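Local coordinates for uncharacterized protein BT9727_2919 (Bacillus thuringiensis serovar konkukian, PDB 3GGM), which is an N-terminal fragment of an amidohydrolase-family protein, whose whole form probably hydrolyses carbon-nitrogen bonds other than peptide bonds, at residues M6-G11 against I52-K57; P21-I26 against T34-D39. All coordinates share one frame; numbering follows the deposited sequence.

Contact 1: M6-G11 against I52-K57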
loop_
_atom_site.group_PDB
_atom_site.type_symbol
_atom_site.label_atom_id
_atom_site.label_comp_id
_atom_site.label_asym_id
_atom_site.label_seq_id
_atom_site.Cartn_x
_atom_site.Cartn_y
_atom_site.Cartn_z
ATOM N N MET A 6 -7.234 19.294 -10.418
ATOM C CA MET A 6 -7.748 17.960 -10.690
ATOM C C MET A 6 -8.953 17.634 -9.816
ATOM O O MET A 6 -9.025 18.057 -8.667
ATOM C CB MET A 6 -6.632 16.940 -10.435
ATOM C CG MET A 6 -7.088 15.497 -10.323
ATOM S SD MET A 6 -7.630 14.793 -11.885
ATOM C CE MET A 6 -6.011 14.551 -12.687
ATOM N N ILE A 7 -9.893 16.880 -10.377
ATOM C CA ILE A 7 -11.082 16.453 -9.651
ATOM C C ILE A 7 -11.376 15.004 -10.011
ATOM O O ILE A 7 -11.666 14.695 -11.163
ATOM C CB ILE A 7 -12.322 17.292 -10.014
ATOM C CG1 ILE A 7 -12.149 18.727 -9.510
ATOM C CG2 ILE A 7 -13.571 16.649 -9.414
ATOM C CD1 ILE A 7 -13.345 19.621 -9.771
ATOM N N LEU A 8 -11.258 14.113 -9.032
ATOM C CA LEU A 8 -11.554 12.709 -9.260
ATOM C C LEU A 8 -12.930 12.519 -8.642
ATOM O O LEU A 8 -13.129 12.863 -7.477
ATOM C CB LEU A 8 -10.540 11.808 -8.556
ATOM C CG LEU A 8 -9.074 11.867 -8.999
ATOM C CD1 LEU A 8 -8.398 13.093 -8.401
ATOM C CD2 LEU A 8 -8.357 10.617 -8.522
ATOM N N TYR A 9 -13.879 11.998 -9.417
ATOM C CA TYR A 9 -15.234 11.793 -8.898
ATOM C C TYR A 9 -15.824 10.433 -9.259
ATOM O O TYR A 9 -15.220 9.651 -9.992
ATOM C CB TYR A 9 -16.169 12.893 -9.400
ATOM C CG TYR A 9 -16.368 12.860 -10.900
ATOM C CD1 TYR A 9 -15.356 13.262 -11.769
ATOM C CD2 TYR A 9 -17.552 12.367 -11.447
ATOM C CE1 TYR A 9 -15.519 13.170 -13.163
ATOM C CE2 TYR A 9 -17.726 12.271 -12.826
ATOM C CZ TYR A 9 -16.710 12.670 -13.677
ATOM O OH TYR A 9 -16.897 12.555 -15.037
ATOM N N ASN A 10 -17.020 10.178 -8.733
ATOM C CA ASN A 10 -17.750 8.934 -8.945
ATOM C C ASN A 10 -16.952 7.697 -8.530
ATOM O O ASN A 10 -16.937 6.668 -9.228
ATOM C CB ASN A 10 -18.198 8.829 -10.409
ATOM C CG ASN A 10 -19.072 7.623 -10.662
ATOM O OD1 ASN A 10 -19.955 7.314 -9.868
ATOM N ND2 ASN A 10 -18.842 6.940 -11.787
ATOM N N GLY A 11 -16.307 7.802 -7.368
ATOM C CA GLY A 11 -15.516 6.701 -6.847
ATOM C C GLY A 11 -15.781 6.441 -5.376
ATOM O O GLY A 11 -16.795 6.879 -4.824
ATOM N N ILE A 52 -11.348 13.285 -13.520
ATOM C CA ILE A 52 -11.243 11.852 -13.732
ATOM C C ILE A 52 -12.432 11.104 -13.152
ATOM O O ILE A 52 -12.648 11.098 -11.941
ATOM C CB ILE A 52 -9.969 11.276 -13.079
ATOM C CG1 ILE A 52 -8.725 11.947 -13.665
ATOM C CG2 ILE A 52 -9.919 9.773 -13.288
ATOM C CD1 ILE A 52 -7.427 11.438 -13.071
ATOM N N ASP A 53 -13.187 10.464 -14.032
ATOM C CA ASP A 53 -14.339 9.677 -13.626
ATOM C C ASP A 53 -13.775 8.335 -13.162
ATOM O O ASP A 53 -13.347 7.518 -13.982
ATOM C CB ASP A 53 -15.280 9.475 -14.820
ATOM C CG ASP A 53 -16.488 8.628 -14.472
ATOM O OD1 ASP A 53 -16.476 7.987 -13.402
ATOM O OD2 ASP A 53 -17.447 8.603 -15.273
ATOM N N LEU A 54 -13.771 8.120 -11.849
ATOM C CA LEU A 54 -13.246 6.897 -11.252
ATOM C C LEU A 54 -14.054 5.628 -11.576
ATOM O O LEU A 54 -13.627 4.517 -11.253
ATOM C CB LEU A 54 -13.156 7.065 -9.728
ATOM C CG LEU A 54 -12.158 8.128 -9.254
ATOM C CD1 LEU A 54 -12.353 8.405 -7.769
ATOM C CD2 LEU A 54 -10.725 7.655 -9.549
ATOM N N LYS A 55 -15.225 5.800 -12.185
ATOM C CA LYS A 55 -16.075 4.662 -12.544
ATOM C C LYS A 55 -16.230 3.666 -11.394
ATOM O O LYS A 55 -16.130 2.454 -11.588
ATOM C CB LYS A 55 -15.507 3.963 -13.783
ATOM C CG LYS A 55 -15.502 4.863 -15.010
ATOM C CD LYS A 55 -15.146 4.096 -16.280
ATOM C CE LYS A 55 -15.333 4.973 -17.502
ATOM N NZ LYS A 55 -14.865 4.290 -18.747
ATOM N N ARG A 56 -16.482 4.210 -10.208
ATOM C CA ARG A 56 -16.676 3.462 -8.969
ATOM C C ARG A 56 -15.488 2.679 -8.433
ATOM O O ARG A 56 -15.649 1.810 -7.583
ATOM C CB ARG A 56 -17.916 2.562 -9.073
ATOM C CG ARG A 56 -19.240 3.364 -9.011
ATOM C CD ARG A 56 -19.582 3.802 -7.587
ATOM N NE ARG A 56 -20.104 2.684 -6.791
ATOM C CZ ARG A 56 -20.269 2.709 -5.472
ATOM N NH1 ARG A 56 -19.951 3.795 -4.771
ATOM N NH2 ARG A 56 -20.765 1.647 -4.847
ATOM N N LYS A 57 -14.296 2.982 -8.932
ATOM C CA LYS A 57 -13.083 2.342 -8.432
ATOM C C LYS A 57 -12.789 3.036 -7.106
ATOM O O LYS A 57 -13.219 4.172 -6.888
ATOM C CB LYS A 57 -11.882 2.621 -9.339
ATOM C CG LYS A 57 -11.932 2.050 -10.733
ATOM C CD LYS A 57 -10.700 2.503 -11.510
ATOM C CE LYS A 57 -10.651 1.881 -12.894
ATOM N NZ LYS A 57 -11.766 2.348 -13.758
HETATM O O HOH W 1 -19.434 6.230 -5.237
#
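Parallel strands 6-9 and 50-53 of the mixed sheet meet here; after strand 50-53 the chain enters a type I' turn from Leu54 to Lys57, beside Asn10 and Gly11. Both backbone polar atoms of Ile52 are bonded to the residues flanking Leu8: Ile52 N donates to Ile7 O (2.8 Å) and Ile52 O accepts from Tyr9 N. Past the strands, Leu54 N reaches Tyr9 O and Arg56 N meets Asn10 O, both nearly along the C=O axis. Asp53, its CG anti to the backbone N (chi1 178°), lies alongside Asn10. Asp53 OD1 takes Asn10 ND2 on the syn lone pair at 3.0 Å, almost straight at 170°, and Lys55 N from above the carboxylate plane at 2.8 Å. The Tyr9 ring, in the crowded chi1 position (65°), lays one face over Asp53 CA, 4.0 Å from the ring centroid. On the face of Leu8 and Ile52, the bent Met6 chain brings CE tightly to Ile52 CD1 (3.4 Å), and Leu8 CD2 meets Leu54 CD2 (3.9 Å); His69 of the second subunit packs nearby. An Asx turn and a type I' turn thus follow a parallel strand pair, probably of the small beta domain that accompanies the catalytic barrel in amidohydrolases.

Contact 2: P21-I26 against T34-D39; sequences PEVSAI and TAVGGD
Strands 22-29 and 32-37 form an antiparallel hairpin, and the segments 21-26 and 34-39 meet at its open end, where a classic beta bulge puts an extra residue into strand 22-29. Ser24 and Ala25 both face Gly37, so that Gly37 O receives two amides: Ser24 N at 3.1 Å, nearly along the C=O axis, and Ala25 N at 2.9 Å in a weak, bent bond. Gly37 N returns a bond to Ala25 O (3.0 Å), approaching from above the carbonyl plane. One step along, Ile26 and Val36 make a non-hydrogen-bonded pair, close enough for Val36 CA to point its hydrogen at Ala25 O (3.4 Å) and for Ile26 CA to do likewise to Ala35 O. Gly37 has phi 157° and psi -133°, a conformation that calls for glycine because a CB would jam against the preceding carbonyl oxygen.

Val36 is flanked by two apolar side chains. The Ile26 chain is fully extended, with CG1 anti to the backbone N (chi1 -175°), and crosses Val36 obliquely so that Ile26 CG1 meets Val36 CG1 at 4.0 Å. Val23 crosses Val36 at about a right angle, its CG1 directed at Val36 CB (4.0 Å). At the bulge itself the Ala25 methyl rests against Gly38 O, with CB 3.4 Å from that oxygen, while Ser24 OG, in the crowded position between N and C, comes up to Gly38 CA (3.5 Å).

Strand 22-29 is central, with strand 32-37 on one hand and strands 6-9 and 12-14 on the other; Val23 bonds through its backbone to Ile13 of strand 12-14. Ile13 also packs on Val23 and Ile26, and Leu16 of the third subunit packs on Val36.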
loop_
_atom_site.group_PDB
_atom_site.type_symbol
_atom_site.label_atom_id
_atom_site.label_comp_id
_atom_site.label_asym_id
_atom_site.label_seq_id
_atom_site.Cartn_x
_atom_site.Cartn_y
_atom_site.Cartn_z
ATOM N N PRO A 21 -16.184 9.793 6.625
ATOM C CA PRO A 21 -15.178 8.765 6.339
ATOM C C PRO A 21 -15.143 8.218 4.914
ATOM O O PRO A 21 -14.187 7.532 4.530
ATOM C CB PRO A 21 -15.504 7.680 7.362
ATOM C CG PRO A 21 -16.999 7.772 7.457
ATOM C CD PRO A 21 -17.242 9.259 7.506
ATOM N N GLU A 22 -16.178 8.506 4.136
ATOM C CA GLU A 22 -16.234 8.024 2.758
ATOM C C GLU A 22 -16.896 9.054 1.851
ATOM O O GLU A 22 -18.003 9.508 2.130
ATOM C CB GLU A 22 -17.021 6.712 2.693
ATOM C CG GLU A 22 -16.490 5.604 3.605
ATOM C CD GLU A 22 -15.240 4.921 3.052
ATOM O OE1 GLU A 22 -15.331 4.306 1.965
ATOM O OE2 GLU A 22 -14.172 4.990 3.702
ATOM N N VAL A 23 -16.204 9.437 0.779
ATOM C CA VAL A 23 -16.746 10.395 -0.181
ATOM C C VAL A 23 -16.595 9.769 -1.559
ATOM O O VAL A 23 -15.908 8.746 -1.701
ATOM C CB VAL A 23 -15.979 11.737 -0.150
ATOM C CG1 VAL A 23 -16.155 12.406 1.219
ATOM C CG2 VAL A 23 -14.492 11.492 -0.443
ATOM N N SER A 24 -17.237 10.353 -2.567
ATOM C CA SER A 24 -17.130 9.806 -3.919
ATOM C C SER A 24 -16.292 10.694 -4.824
ATOM O O SER A 24 -16.004 10.334 -5.959
ATOM C CB SER A 24 -18.515 9.627 -4.546
ATOM O OG SER A 24 -19.192 10.870 -4.682
ATOM N N ALA A 25 -15.904 11.861 -4.325
ATOM C CA ALA A 25 -15.131 12.780 -5.143
ATOM C C ALA A 25 -14.154 13.605 -4.321
ATOM O O ALA A 25 -14.427 13.953 -3.184
ATOM C CB ALA A 25 -16.063 13.702 -5.886
ATOM N N ILE A 26 -13.020 13.930 -4.926
ATOM C CA ILE A 26 -12.016 14.722 -4.243
ATOM C C ILE A 26 -11.453 15.748 -5.220
ATOM O O ILE A 26 -11.356 15.480 -6.422
ATOM C CB ILE A 26 -10.882 13.805 -3.722
ATOM C CG1 ILE A 26 -9.877 14.603 -2.902
ATOM C CG2 ILE A 26 -10.173 13.147 -4.890
ATOM C CD1 ILE A 26 -8.785 13.733 -2.303
ATOM N N THR A 34 -8.218 20.106 -1.750
ATOM C CA THR A 34 -8.939 21.368 -1.577
ATOM C C THR A 34 -10.374 21.175 -1.117
ATOM O O THR A 34 -10.973 22.075 -0.522
ATOM C CB THR A 34 -9.025 22.140 -2.898
ATOM O OG1 THR A 34 -7.806 21.991 -3.622
ATOM C CG2 THR A 34 -9.283 23.614 -2.629
ATOM N N ALA A 35 -10.941 20.015 -1.436
ATOM C CA ALA A 35 -12.314 19.716 -1.050
ATOM C C ALA A 35 -12.640 18.253 -1.315
ATOM O O ALA A 35 -11.983 17.597 -2.130
ATOM C CB ALA A 35 -13.280 20.607 -1.830
ATOM N N VAL A 36 -13.656 17.757 -0.612
ATOM C CA VAL A 36 -14.129 16.384 -0.756
ATOM C C VAL A 36 -15.642 16.427 -0.701
ATOM O O VAL A 36 -16.218 17.356 -0.139
ATOM C CB VAL A 36 -13.636 15.459 0.384
ATOM C CG1 VAL A 36 -12.117 15.352 0.354
ATOM C CG2 VAL A 36 -14.129 15.974 1.737
ATOM N N GLY A 37 -16.282 15.419 -1.285
ATOM C CA GLY A 37 -17.734 15.359 -1.287
ATOM C C GLY A 37 -18.249 14.499 -2.429
ATOM O O GLY A 37 -17.743 13.396 -2.657
ATOM N N GLY A 38 -19.247 15.005 -3.148
ATOM C CA GLY A 38 -19.827 14.268 -4.254
ATOM C C GLY A 38 -19.604 14.966 -5.579
ATOM O O GLY A 38 -18.716 15.812 -5.702
ATOM N N ASP A 39 -20.410 14.642 -6.580
ATOM C CA ASP A 39 -20.222 15.279 -7.873
ATOM C C ASP A 39 -20.489 16.792 -7.880
ATOM O O ASP A 39 -20.258 17.435 -8.892
ATOM C CB ASP A 39 -21.049 14.576 -8.962
ATOM C CG ASP A 39 -22.485 14.336 -8.550
ATOM O OD1 ASP A 39 -23.132 15.288 -8.066
ATOM O OD2 ASP A 39 -22.968 13.193 -8.720
#

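How the contacts relate
Contact 1 and contact 2 belong to one sheet and meet through the neighbouring strands 6-9 and 22-29: Leu8 O lies 2.8 Å from Ile26 N and Gly11 N 2.9 Å from Ser24 O, both probable hydrogen bonds, while the CB atoms of Tyr9 and Ala25 pack together. Contact 2 is nested within the loop that contact 1 closes. Both are partly buried. Contact 1 joins parallel strands distant in sequence, contact 2 a local antiparallel hairpin. Both have backbone bonds and apolar packing; contact 1 adds a carboxylate oxygen shared by two donors and a CH-pi contact, whereas contact 2 has no hydrogen bond between side chains across its segments. The second subunit adjoins contact 1, the third contact 2.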